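Local coordinates for probable glutamine synthetase (Pseudomonas aeruginosa, PDB 4HPP), which is a probable member of the glutamine synthetase family that holds a magnesium ion and glutamic acid in a pocket of its catalytic domain, at residues A389-G392 and D393-D396; T284-S287 and Y288-L291. All coordinates share one frame; numbering follows the deposited sequence.

Interaction 1: residues A389-G392 and D393-D396; sequences ATLG and DALD
Thr390 OG1 receives the backbone N-H of Asp393 at an N to OG1 distance of 3.2 Å and an almost straight 169°. With chi1 at 58°, OG1 is tucked between its own backbone N and carbonyl carbon, from where it can meet an amide one turn ahead. The side chains of Thr390 and Asp393 pass at a slant, Asp393 CG lying 3.3 Å from Thr390 OG1 as packing only. Thr390 is thus the N-cap of helix 391-399: a beta-hydroxyl suits this place because amides of the first turn have no preceding carbonyl to bond to. An acidic Asp393 in that turn should also be favoured by the partial positive charge of the helix start. Regular helical bonds follow, Ala394 N to Thr390 O at 3.0 Å, Leu395 N to Leu391 O at 2.7 Å and Asp396 N to Gly392 O at 2.8 Å. On the inner face, Leu391 CG meets Leu395 CD1 at 4.2 Å and Leu391 CD1 meets Ala394 CB at 4.4 Å. Both leucines reach Leu424 of helix 410-427, while the small Ala394 lets Ala279 of helix 261-281 come close. Further round the helix, Asp396 OD1 forms a salt bridge with Arg421.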
loop_
_atom_site.group_PDB
_atom_site.type_symbol
_atom_site.label_atom_id
_atom_site.label_comp_id
_atom_site.label_asym_id
_atom_site.label_seq_id
_atom_site.Cartn_x
_atom_site.Cartn_y
_atom_site.Cartn_z
ATOM N N ALA A 389 10.983 -21.224 -47.412
ATOM C CA ALA A 389 9.807 -21.308 -46.564
ATOM C C ALA A 389 10.107 -21.757 -45.137
ATOM O O ALA A 389 9.231 -21.729 -44.301
ATOM C CB ALA A 389 8.775 -22.237 -47.198
ATOM N N THR A 390 11.329 -22.204 -44.860
ATOM C CA THR A 390 11.761 -22.544 -43.496
ATOM C C THR A 390 13.198 -22.074 -43.422
ATOM O O THR A 390 13.843 -21.836 -44.445
ATOM C CB THR A 390 11.771 -24.077 -43.208
ATOM O OG1 THR A 390 12.636 -24.728 -44.137
ATOM C CG2 THR A 390 10.360 -24.711 -43.289
ATOM N N LEU A 391 13.733 -21.988 -42.220
ATOM C CA LEU A 391 15.167 -21.751 -42.078
ATOM C C LEU A 391 16.043 -22.757 -42.848
ATOM O O LEU A 391 17.092 -22.359 -43.458
ATOM C CB LEU A 391 15.524 -21.780 -40.604
ATOM C CG LEU A 391 16.903 -21.256 -40.322
ATOM C CD1 LEU A 391 17.167 -19.957 -41.096
ATOM C CD2 LEU A 391 16.993 -21.141 -38.806
ATOM N N GLY A 392 15.621 -24.047 -42.812
ATOM C CA GLY A 392 16.363 -25.167 -43.474
ATOM C C GLY A 392 16.571 -24.902 -44.954
ATOM O O GLY A 392 17.715 -24.851 -45.480
ATOM N N ASP A 393 15.442 -24.699 -45.619
ATOM C CA ASP A 393 15.447 -24.269 -47.017
ATOM C C ASP A 393 16.281 -23.023 -47.205
ATOM O O ASP A 393 16.971 -22.915 -48.233
ATOM C CB ASP A 393 14.012 -24.127 -47.569
ATOM C CG ASP A 393 13.162 -25.404 -47.320
ATOM O OD1 ASP A 393 13.761 -26.432 -46.890
ATOM O OD2 ASP A 393 11.914 -25.394 -47.535
ATOM N N ALA A 394 16.282 -22.114 -46.210
ATOM C CA ALA A 394 16.992 -20.847 -46.422
ATOM C C ALA A 394 18.443 -21.124 -46.337
ATOM O O ALA A 394 19.190 -20.573 -47.121
ATOM C CB ALA A 394 16.580 -19.740 -45.476
ATOM N N LEU A 395 18.855 -21.998 -45.416
ATOM C CA LEU A 395 20.294 -22.437 -45.380
ATOM C C LEU A 395 20.762 -23.314 -46.568
ATOM O O LEU A 395 21.899 -23.174 -47.036
ATOM C CB LEU A 395 20.638 -23.140 -44.070
ATOM C CG LEU A 395 20.241 -22.344 -42.838
ATOM C CD1 LEU A 395 20.385 -23.212 -41.612
ATOM C CD2 LEU A 395 21.095 -21.074 -42.686
ATOM N N ASP A 396 19.902 -24.228 -47.033
ATOM C CA ASP A 396 20.146 -24.860 -48.329
ATOM C C ASP A 396 20.523 -23.763 -49.315
ATOM O O ASP A 396 21.624 -23.796 -49.845
ATOM C CB ASP A 396 18.942 -25.682 -48.840
ATOM C CG ASP A 396 18.520 -26.772 -47.867
ATOM O OD1 ASP A 396 19.345 -27.176 -47.016
ATOM O OD2 ASP A 396 17.357 -27.212 -47.931
#

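Interaction 2: residues T284-S287 and Y288-L291; sequences TAAS and YLRL. With GLU (glutamic acid), chain D.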
loop_
_atom_site.group_PDB
_atom_site.type_symbol
_atom_site.label_atom_id
_atom_site.label_comp_id
_atom_site.label_asym_id
_atom_site.label_seq_id
_atom_site.Cartn_x
_atom_site.Cartn_y
_atom_site.Cartn_z
ATOM N N THR A 284 16.021 -16.703 -38.397
ATOM C CA THR A 284 15.672 -17.650 -37.330
ATOM C C THR A 284 14.504 -18.513 -37.743
ATOM O O THR A 284 13.746 -18.169 -38.675
ATOM C CB THR A 284 15.329 -16.988 -35.982
ATOM O OG1 THR A 284 14.235 -16.094 -36.161
ATOM C CG2 THR A 284 16.523 -16.232 -35.418
ATOM N N ALA A 285 14.351 -19.621 -37.029
ATOM C CA ALA A 285 13.247 -20.554 -37.288
ATOM C C ALA A 285 11.881 -19.819 -37.255
ATOM O O ALA A 285 11.037 -20.041 -38.139
ATOM C CB ALA A 285 13.290 -21.730 -36.298
ATOM N N ALA A 286 11.697 -18.919 -36.270
ATOM C CA ALA A 286 10.475 -18.107 -36.150
ATOM C C ALA A 286 10.285 -17.125 -37.293
ATOM O O ALA A 286 9.181 -16.573 -37.446
ATOM C CB ALA A 286 10.414 -17.370 -34.817
ATOM N N SER A 287 11.336 -16.916 -38.100
ATOM C CA SER A 287 11.257 -15.929 -39.167
ATOM C C SER A 287 10.289 -16.380 -40.250
ATOM O O SER A 287 9.639 -15.543 -40.925
ATOM C CB SER A 287 12.625 -15.627 -39.749
ATOM O OG SER A 287 13.422 -14.910 -38.818
ATOM N N TYR A 288 10.153 -17.703 -40.389
ATOM C CA TYR A 288 9.336 -18.242 -41.474
ATOM C C TYR A 288 7.829 -18.298 -41.197
ATOM O O TYR A 288 7.069 -18.432 -42.129
ATOM C CB TYR A 288 9.981 -19.467 -42.124
ATOM C CG TYR A 288 11.272 -19.006 -42.678
ATOM C CD1 TYR A 288 12.402 -18.921 -41.858
ATOM C CD2 TYR A 288 11.352 -18.523 -43.972
ATOM C CE1 TYR A 288 13.598 -18.430 -42.330
ATOM C CE2 TYR A 288 12.545 -17.989 -44.453
ATOM C CZ TYR A 288 13.660 -17.949 -43.626
ATOM O OH TYR A 288 14.850 -17.422 -44.096
ATOM N N LEU A 289 7.423 -18.105 -39.935
ATOM C CA LEU A 289 6.010 -17.812 -39.630
ATOM C C LEU A 289 5.597 -16.430 -40.144
ATOM O O LEU A 289 4.407 -16.180 -40.331
ATOM C CB LEU A 289 5.695 -17.919 -38.121
ATOM C CG LEU A 289 6.450 -19.012 -37.365
ATOM C CD1 LEU A 289 6.357 -18.820 -35.868
ATOM C CD2 LEU A 289 5.902 -20.400 -37.765
ATOM N N ARG A 290 6.580 -15.543 -40.333
ATOM C CA ARG A 290 6.375 -14.177 -40.870
ATOM C C ARG A 290 6.477 -14.116 -42.422
ATOM O O ARG A 290 5.573 -13.557 -43.106
ATOM C CB ARG A 290 7.338 -13.174 -40.189
ATOM C CG ARG A 290 7.543 -11.880 -40.960
ATOM C CD ARG A 290 8.286 -10.792 -40.167
ATOM N NE ARG A 290 8.252 -9.574 -40.962
ATOM C CZ ARG A 290 9.061 -9.284 -41.988
ATOM N NH1 ARG A 290 8.885 -8.154 -42.657
ATOM N NH2 ARG A 290 10.061 -10.084 -42.338
ATOM N N LEU A 291 7.547 -14.709 -42.975
ATOM C CA LEU A 291 7.788 -14.701 -44.444
ATOM C C LEU A 291 6.785 -15.503 -45.308
ATOM O O LEU A 291 6.407 -15.072 -46.413
ATOM C CB LEU A 291 9.209 -15.157 -44.775
ATOM C CG LEU A 291 10.451 -14.287 -44.704
ATOM C CD1 LEU A 291 11.317 -14.834 -45.828
ATOM C CD2 LEU A 291 10.169 -12.798 -44.897
HETATM N N GLU D . 4.369 -5.523 -39.998
HETATM C CA GLU D . 4.808 -5.679 -41.444
HETATM C C GLU D . 6.057 -6.560 -41.680
HETATM O O GLU D . 6.206 -7.631 -41.104
HETATM C CB GLU D . 5.037 -4.311 -42.073
HETATM C CG GLU D . 3.769 -3.531 -42.288
HETATM C CD GLU D . 4.043 -2.122 -42.700
HETATM O OE1 GLU D . 3.697 -1.801 -43.847
HETATM O OE2 GLU D . 4.614 -1.350 -41.891
HETATM O OXT GLU D . 6.968 -6.225 -42.446
#
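The ring of Tyr288 has the carbonyl oxygens of Thr284 and Ala285 at its edge, near its plane, with Thr284 O 3.5 Å from Tyr288 CD1. CE1 has the CB of Ser287 as a neighbour, and Leu391 and Ala394 of helix 391-399 pack against the tyrosine side chain. The second flat group, the guanidinium of Arg290, takes the carboxylate of glutamic acid at its edge, with the carboxylate carbon in plane. Arg290 NE donates to O of the glutamic acid at 2.8 Å and Arg290 NH1 to its OXT at 2.7 Å (162°), with a weak bond from Arg290 NH1 to the same O. A chain extended from CG to NE carries this group away from the backbone, and Arg334 O also accepts from NH1. Arginine suits the place by offering two donors and a charge to a carboxylate in this glutamine synthetase-type pocket. Successive i to i+3 bonds, weak at Tyr288 N and Leu289 N, lead into the short helix 288-291. Ser287 O then accepts both Arg290 N (3.1 Å), from above the carbonyl plane, and Leu291 N (3.0 Å), in that plane. Ser287 OG accepts from Thr284 N at 3.2 Å and is hydrogen-bonded to Asp337 OD1.

Interaction 2 is buried and reaches the ligand pocket, whereas interaction 1, farther from the centre of the chain, is only partly buried, with Ala389 and Thr390 exposed. Their centres lie 10 Å apart, and Tyr288 joins them: its side chain packs on Leu391 and Ala394, bringing Tyr288 OH to 3.2 Å from Ala394 CB. Helix 410-427 backs both, offering Leu424 and Arg421 to residues 391-396 and Glu423 to the amide of Ala285. The chemistry follows the setting. At 389-396 a hydroxyl caps a helix start, a carboxylate farther along pairs with an arginine of helix 410-427, and aliphatic side chains pack against neighbouring helices; at 284-291 buried hydroxyls are bonded to protein partners and a charged arginine faces a bound carboxylate.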